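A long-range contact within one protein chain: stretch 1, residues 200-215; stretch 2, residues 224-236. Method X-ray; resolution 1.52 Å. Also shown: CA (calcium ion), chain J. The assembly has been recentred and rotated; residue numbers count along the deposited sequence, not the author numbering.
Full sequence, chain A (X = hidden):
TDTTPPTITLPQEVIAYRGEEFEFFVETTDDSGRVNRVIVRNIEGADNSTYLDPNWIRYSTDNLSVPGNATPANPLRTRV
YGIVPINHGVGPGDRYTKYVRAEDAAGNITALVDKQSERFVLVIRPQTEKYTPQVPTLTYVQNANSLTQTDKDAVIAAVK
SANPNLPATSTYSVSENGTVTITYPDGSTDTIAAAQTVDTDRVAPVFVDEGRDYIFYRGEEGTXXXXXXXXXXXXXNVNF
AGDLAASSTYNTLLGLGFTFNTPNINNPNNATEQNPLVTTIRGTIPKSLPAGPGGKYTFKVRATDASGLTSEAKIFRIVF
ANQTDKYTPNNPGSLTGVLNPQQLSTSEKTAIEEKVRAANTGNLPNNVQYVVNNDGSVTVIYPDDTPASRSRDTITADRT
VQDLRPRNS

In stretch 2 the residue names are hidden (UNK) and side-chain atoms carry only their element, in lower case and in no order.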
# COMPACT_ATOMS: atom_id res chain seq x y z
N THR A 200 1.52 17.89 14.03
CA THR A 200 1.32 17.32 15.35
C THR A 200 0.26 16.26 15.28
O THR A 200 -0.80 16.49 14.68
CB THR A 200 0.87 18.38 16.32
OG1 THR A 200 1.66 19.55 16.12
CG2 THR A 200 1.05 17.88 17.75
N ASP A 201 0.53 15.10 15.88
CA ASP A 201 -0.51 14.09 16.06
C ASP A 201 -1.32 14.51 17.26
O ASP A 201 -0.80 14.52 18.37
CB ASP A 201 0.06 12.69 16.26
CG ASP A 201 -0.99 11.59 16.06
OD1 ASP A 201 -2.19 11.86 16.22
OD2 ASP A 201 -0.53 10.49 15.70
N ARG A 202 -2.57 14.82 17.02
CA ARG A 202 -3.51 15.23 18.04
C ARG A 202 -4.73 14.33 18.13
O ARG A 202 -5.71 14.69 18.81
CB ARG A 202 -3.99 16.66 17.79
CG ARG A 202 -2.89 17.65 17.70
CD ARG A 202 -3.47 19.06 17.39
NE ARG A 202 -4.06 19.12 16.05
CZ ARG A 202 -5.36 19.33 15.79
NH1 ARG A 202 -6.24 19.49 16.78
NH2 ARG A 202 -5.77 19.37 14.54
N VAL A 203 -4.72 13.20 17.47
CA VAL A 203 -5.88 12.32 17.41
C VAL A 203 -5.44 10.94 17.87
O VAL A 203 -4.52 10.36 17.29
CB VAL A 203 -6.45 12.26 16.00
CG1 VAL A 203 -7.78 11.47 16.05
CG2 VAL A 203 -6.71 13.68 15.49
N ALA A 204 -6.10 10.42 18.90
CA ALA A 204 -5.84 9.07 19.33
C ALA A 204 -6.38 8.04 18.35
O ALA A 204 -7.23 8.34 17.51
CB ALA A 204 -6.46 8.81 20.70
N PRO A 205 -5.88 6.81 18.41
CA PRO A 205 -6.42 5.76 17.55
C PRO A 205 -7.91 5.55 17.77
O PRO A 205 -8.45 5.85 18.84
CB PRO A 205 -5.64 4.52 17.98
CG PRO A 205 -4.33 5.03 18.54
CD PRO A 205 -4.71 6.34 19.17
N VAL A 206 -8.53 4.97 16.76
CA VAL A 206 -9.95 4.73 16.70
C VAL A 206 -10.17 3.21 16.71
O VAL A 206 -9.53 2.48 15.93
CB VAL A 206 -10.58 5.33 15.44
CG1 VAL A 206 -12.05 4.90 15.35
CG2 VAL A 206 -10.46 6.82 15.46
N PHE A 207 -11.10 2.77 17.55
CA PHE A 207 -11.57 1.37 17.62
C PHE A 207 -12.81 1.31 16.75
O PHE A 207 -13.89 1.80 17.13
CB PHE A 207 -11.82 0.94 19.05
CG PHE A 207 -12.44 -0.43 19.19
CD1 PHE A 207 -12.07 -1.45 18.36
CD2 PHE A 207 -13.37 -0.66 20.17
CE1 PHE A 207 -12.62 -2.69 18.51
CE2 PHE A 207 -13.96 -1.92 20.31
CZ PHE A 207 -13.57 -2.91 19.49
N VAL A 208 -12.66 0.72 15.57
CA VAL A 208 -13.76 0.69 14.62
C VAL A 208 -14.98 -0.06 15.16
O VAL A 208 -16.13 0.28 14.85
CB VAL A 208 -13.25 0.05 13.32
CG1 VAL A 208 -14.39 -0.10 12.35
CG2 VAL A 208 -12.13 0.83 12.73
N ASP A 209 -14.77 -1.10 15.95
CA ASP A 209 -15.85 -1.96 16.41
C ASP A 209 -16.39 -1.56 17.78
O ASP A 209 -17.01 -2.37 18.48
CB ASP A 209 -15.34 -3.40 16.35
CG ASP A 209 -15.02 -3.83 14.93
OD1 ASP A 209 -15.96 -3.88 14.11
OD2 ASP A 209 -13.83 -4.02 14.59
N GLU A 210 -16.19 -0.31 18.19
CA GLU A 210 -16.73 0.15 19.45
C GLU A 210 -18.21 -0.13 19.51
O GLU A 210 -18.93 0.17 18.57
CB GLU A 210 -16.46 1.65 19.59
CG GLU A 210 -17.00 2.17 20.87
CD GLU A 210 -16.79 3.69 21.05
OE1 GLU A 210 -16.23 4.34 20.14
OE2 GLU A 210 -17.17 4.16 22.12
N GLY A 211 -18.63 -0.74 20.62
CA GLY A 211 -20.03 -1.06 20.85
C GLY A 211 -20.49 -2.36 20.26
O GLY A 211 -21.67 -2.70 20.41
N ARG A 212 -19.64 -3.06 19.52
CA ARG A 212 -20.07 -4.25 18.84
C ARG A 212 -20.24 -5.41 19.81
O ARG A 212 -19.42 -5.64 20.70
CB ARG A 212 -19.03 -4.64 17.79
CG ARG A 212 -19.38 -5.83 16.96
CD ARG A 212 -18.60 -5.76 15.66
NE ARG A 212 -18.83 -6.95 14.88
CZ ARG A 212 -18.07 -7.34 13.88
NH1 ARG A 212 -17.04 -6.58 13.52
NH2 ARG A 212 -18.34 -8.47 13.25
N ASP A 213 -21.26 -6.21 19.56
CA ASP A 213 -21.48 -7.44 20.28
C ASP A 213 -21.08 -8.58 19.37
O ASP A 213 -21.65 -8.75 18.29
CB ASP A 213 -22.94 -7.59 20.67
CG ASP A 213 -23.30 -6.78 21.87
OD1 ASP A 213 -22.40 -6.17 22.49
OD2 ASP A 213 -24.50 -6.74 22.19
N TYR A 214 -20.10 -9.34 19.78
CA TYR A 214 -19.68 -10.53 19.05
C TYR A 214 -20.33 -11.74 19.65
O TYR A 214 -20.18 -11.98 20.85
CB TYR A 214 -18.17 -10.63 19.09
CG TYR A 214 -17.43 -9.54 18.41
CD1 TYR A 214 -17.04 -9.66 17.09
CD2 TYR A 214 -17.03 -8.41 19.12
CE1 TYR A 214 -16.26 -8.64 16.52
CE2 TYR A 214 -16.27 -7.41 18.52
CZ TYR A 214 -15.95 -7.53 17.23
OH TYR A 214 -15.18 -6.56 16.63
N ILE A 215 -21.07 -12.46 18.84
CA ILE A 215 -21.84 -13.57 19.34
C ILE A 215 -20.95 -14.79 19.32
O ILE A 215 -20.36 -15.10 18.28
CB ILE A 215 -23.06 -13.83 18.48
CG1 ILE A 215 -24.03 -12.69 18.61
CG2 ILE A 215 -23.76 -15.08 18.98
CD1 ILE A 215 -25.13 -12.75 17.49
N UNK A 224 -13.63 -13.37 16.93
CA UNK A 224 -14.04 -11.97 16.85
C UNK A 224 -12.88 -11.24 16.17
O UNK A 224 -11.76 -11.36 16.63
c UNK A 224 -14.34 -11.38 18.22
N UNK A 225 -13.15 -10.43 15.15
CA UNK A 225 -12.10 -9.61 14.54
C UNK A 225 -12.39 -8.17 14.95
O UNK A 225 -13.46 -7.72 14.70
c UNK A 225 -12.07 -9.69 13.03
o UNK A 225 -12.28 -10.56 10.44
c UNK A 225 -11.42 -11.10 11.10
o UNK A 225 -10.46 -11.69 10.62
c UNK A 225 -11.56 -11.03 12.58
N UNK A 226 -11.42 -7.51 15.53
CA UNK A 226 -11.57 -6.15 16.04
C UNK A 226 -10.68 -5.27 15.18
O UNK A 226 -9.58 -5.65 14.98
c UNK A 226 -12.46 -7.97 18.37
c UNK A 226 -11.09 -6.09 17.48
c UNK A 226 -11.62 -6.19 19.87
c UNK A 226 -12.13 -6.50 18.50
N UNK A 227 -11.15 -4.07 14.85
CA UNK A 227 -10.27 -3.34 13.84
C UNK A 227 -9.98 -1.97 14.47
O UNK A 227 -10.84 -1.44 15.07
c UNK A 227 -11.45 -4.46 11.85
n UNK A 227 -11.79 -6.18 10.57
c UNK A 227 -11.03 -3.19 12.51
n UNK A 227 -12.44 -5.25 12.32
c UNK A 227 -12.62 -6.28 11.54
c UNK A 227 -11.08 -5.05 10.72
N UNK A 228 -8.78 -1.47 14.26
CA UNK A 228 -8.30 -0.20 14.79
C UNK A 228 -7.59 0.56 13.68
O UNK A 228 -6.95 -0.05 12.83
c UNK A 228 -8.73 -2.86 19.13
c UNK A 228 -8.16 -3.46 18.02
c UNK A 228 -7.33 -0.40 15.91
c UNK A 228 -7.83 -1.28 17.04
c UNK A 228 -8.35 -0.72 18.18
c UNK A 228 -7.74 -2.65 16.96
c UNK A 228 -8.81 -1.51 19.19
N UNK A 229 -7.66 1.88 13.71
CA UNK A 229 -6.81 2.66 12.82
C UNK A 229 -6.41 3.94 13.54
O UNK A 229 -6.90 4.28 14.60
c UNK A 229 -8.40 5.32 11.48
c UNK A 229 -9.47 6.20 11.52
c UNK A 229 -7.50 3.00 11.51
c UNK A 229 -10.75 5.72 11.71
c UNK A 229 -8.63 3.96 11.61
o UNK A 229 -11.82 6.58 11.80
c UNK A 229 -9.94 3.52 11.79
c UNK A 229 -10.98 4.39 11.84
N UNK A 230 -5.42 4.58 12.99
CA UNK A 230 -5.00 5.87 13.55
C UNK A 230 -4.82 6.82 12.37
O UNK A 230 -4.43 6.35 11.32
c UNK A 230 -3.34 6.97 15.12
o UNK A 230 -2.30 7.48 14.79
c UNK A 230 -3.72 5.72 14.36
o UNK A 230 -4.11 7.38 15.88
N UNK A 231 -4.91 8.12 12.59
CA UNK A 231 -4.66 9.14 11.54
C UNK A 231 -3.20 9.08 11.04
O UNK A 231 -2.98 9.37 9.92
o UNK A 231 -3.67 10.24 13.88
n UNK A 231 -3.84 12.30 13.22
c UNK A 231 -4.13 11.02 13.14
c UNK A 231 -5.02 10.54 12.03
N UNK A 232 -2.25 8.62 11.85
CA UNK A 232 -0.84 8.44 11.43
C UNK A 232 -0.67 7.18 10.58
O UNK A 232 0.38 7.00 10.04
o UNK A 232 -0.20 7.16 13.28
c UNK A 232 0.07 8.35 12.58
N UNK A 233 -1.64 6.27 10.63
CA UNK A 233 -1.53 5.00 9.98
C UNK A 233 -0.78 3.98 10.79
O UNK A 233 -0.55 2.87 10.27
N UNK A 234 -0.42 4.29 12.05
CA UNK A 234 0.38 3.40 12.86
C UNK A 234 -0.17 3.32 14.27
O UNK A 234 -0.40 4.35 14.92
c UNK A 234 2.71 3.20 13.87
c UNK A 234 3.82 1.07 14.56
c UNK A 234 2.82 1.68 13.61
c UNK A 234 1.84 3.87 12.88
n UNK A 234 3.73 -0.40 14.62
N UNK A 235 -0.40 2.10 14.73
CA UNK A 235 -0.68 1.82 16.13
C UNK A 235 0.44 0.97 16.68
O UNK A 235 0.91 0.02 16.03
c UNK A 235 -3.12 2.17 15.90
c UNK A 235 -2.23 0.49 17.59
c UNK A 235 -4.51 1.52 15.82
c UNK A 235 -2.05 1.13 16.27
N UNK A 236 0.87 1.33 17.88
CA UNK A 236 1.95 0.65 18.57
C UNK A 236 1.46 -0.28 19.65
O UNK A 236 2.20 -1.19 20.02
o UNK A 236 2.30 2.44 20.20
c UNK A 236 3.49 2.53 18.09
c UNK A 236 2.93 1.64 19.20
CA CA J . -2.84 9.55 16.02
O HOH W 1 -6.86 8.41 14.68
O HOH W 2 -15.34 -8.40 12.32

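Position 224 carries a single carbon, CB, set over one face of the Y214 ring, 3.7 Å from its centroid. One carbon means alanine, A224, and the tyrosine lies flat against it.

Position 225 has three side-chain carbons in a row, the third bearing two oxygens: a carboxylate on a two-carbon stem, E225. The side chain points sideways and stays clear of stretch 1, so its backbone does the work: Y214 OH donates to E225 O at 2.8 Å, and a water links the same oxygen to R212 NH1.

At 226 four carbons fork at the second and lie against the F207 and Y214 rings, which fits leucine. L226 is buried, with CG 3.8 Å from F207 CE1 at the edge of that ring and CD1 3.7 Å from Y214 CZ, touching both aromatics.

Position 227 shows one carbon and a five-membered ring of three carbons and two nitrogens, one nitrogen close to D209 OD2, hence histidine. H227 ND1 donates to D209 OD2 at 2.9 Å, and H227 N reaches that same oxygen at 2.7 Å in a weak bond. D209 also uses its other oxygen, OD1, in a salt bridge to R212 NH1 at 3.0 Å, so one carboxylate ties the turn to the strand. H227 O accepts from V208 N at 2.9 Å.

One carbon and a six-carbon ring without a heteroatom, set against the F207 ring, make 228 phenylalanine. F228 pairs with F207 on the same face of the sheet; their planes lie 24° apart but are slid so that the rings barely overlap, and F207 CD1 sits over the F228 ring, 3.4 Å from CE2.

At 229 the six-membered ring, against V206 and V208, bears an oxygen: tyrosine. Y229 shares the other face with V206, whose CB lies over its ring, 3.9 Å from the centroid, while V208 CG2 meets the ring edge, 3.6 Å from CD2. The backbones close an antiparallel pair, V206 N to Y229 O at 2.8 Å and Y229 N to V206 O at 3.0 Å.

Position 230 has two carbons, the second carrying two oxygens that both face the calcium ion: D230, with OD1 and OD2 each 2.5 Å from the calcium ion.

Two carbons ending in one oxygen and one nitrogen, near D201 and V203, identify 231 as asparagine. N231 OD1 binds the calcium ion at 2.4 Å, and ND2 makes a weak bond to D201 OD1 at 3.5 Å.

One carbon and one oxygen at 232 give serine; S232 OG donates to D230 OD2 at 2.6 Å, bracing a calcium ligand. No side-chain atoms at 233, with phi at 83°, fit glycine, G233, ending a type I turn. Four carbons ending in nitrogen at 234 are lysine, K234, beyond reach of stretch 1. At 235 four carbons fork at the first and approach P205: I235, whose CD1 meets P205 CB at 3.9 Å. One carbon bearing an oxygen and a carbon makes 236 threonine, T236, which makes no contact with stretch 1.

The rule is a short ladder fastened beyond both ends: D209 gathers H227 at one, and calcium joins D201 and V203 to D230 and N231 at the other.

Stretch 2 (224-236) AELHFYDNSGKIT
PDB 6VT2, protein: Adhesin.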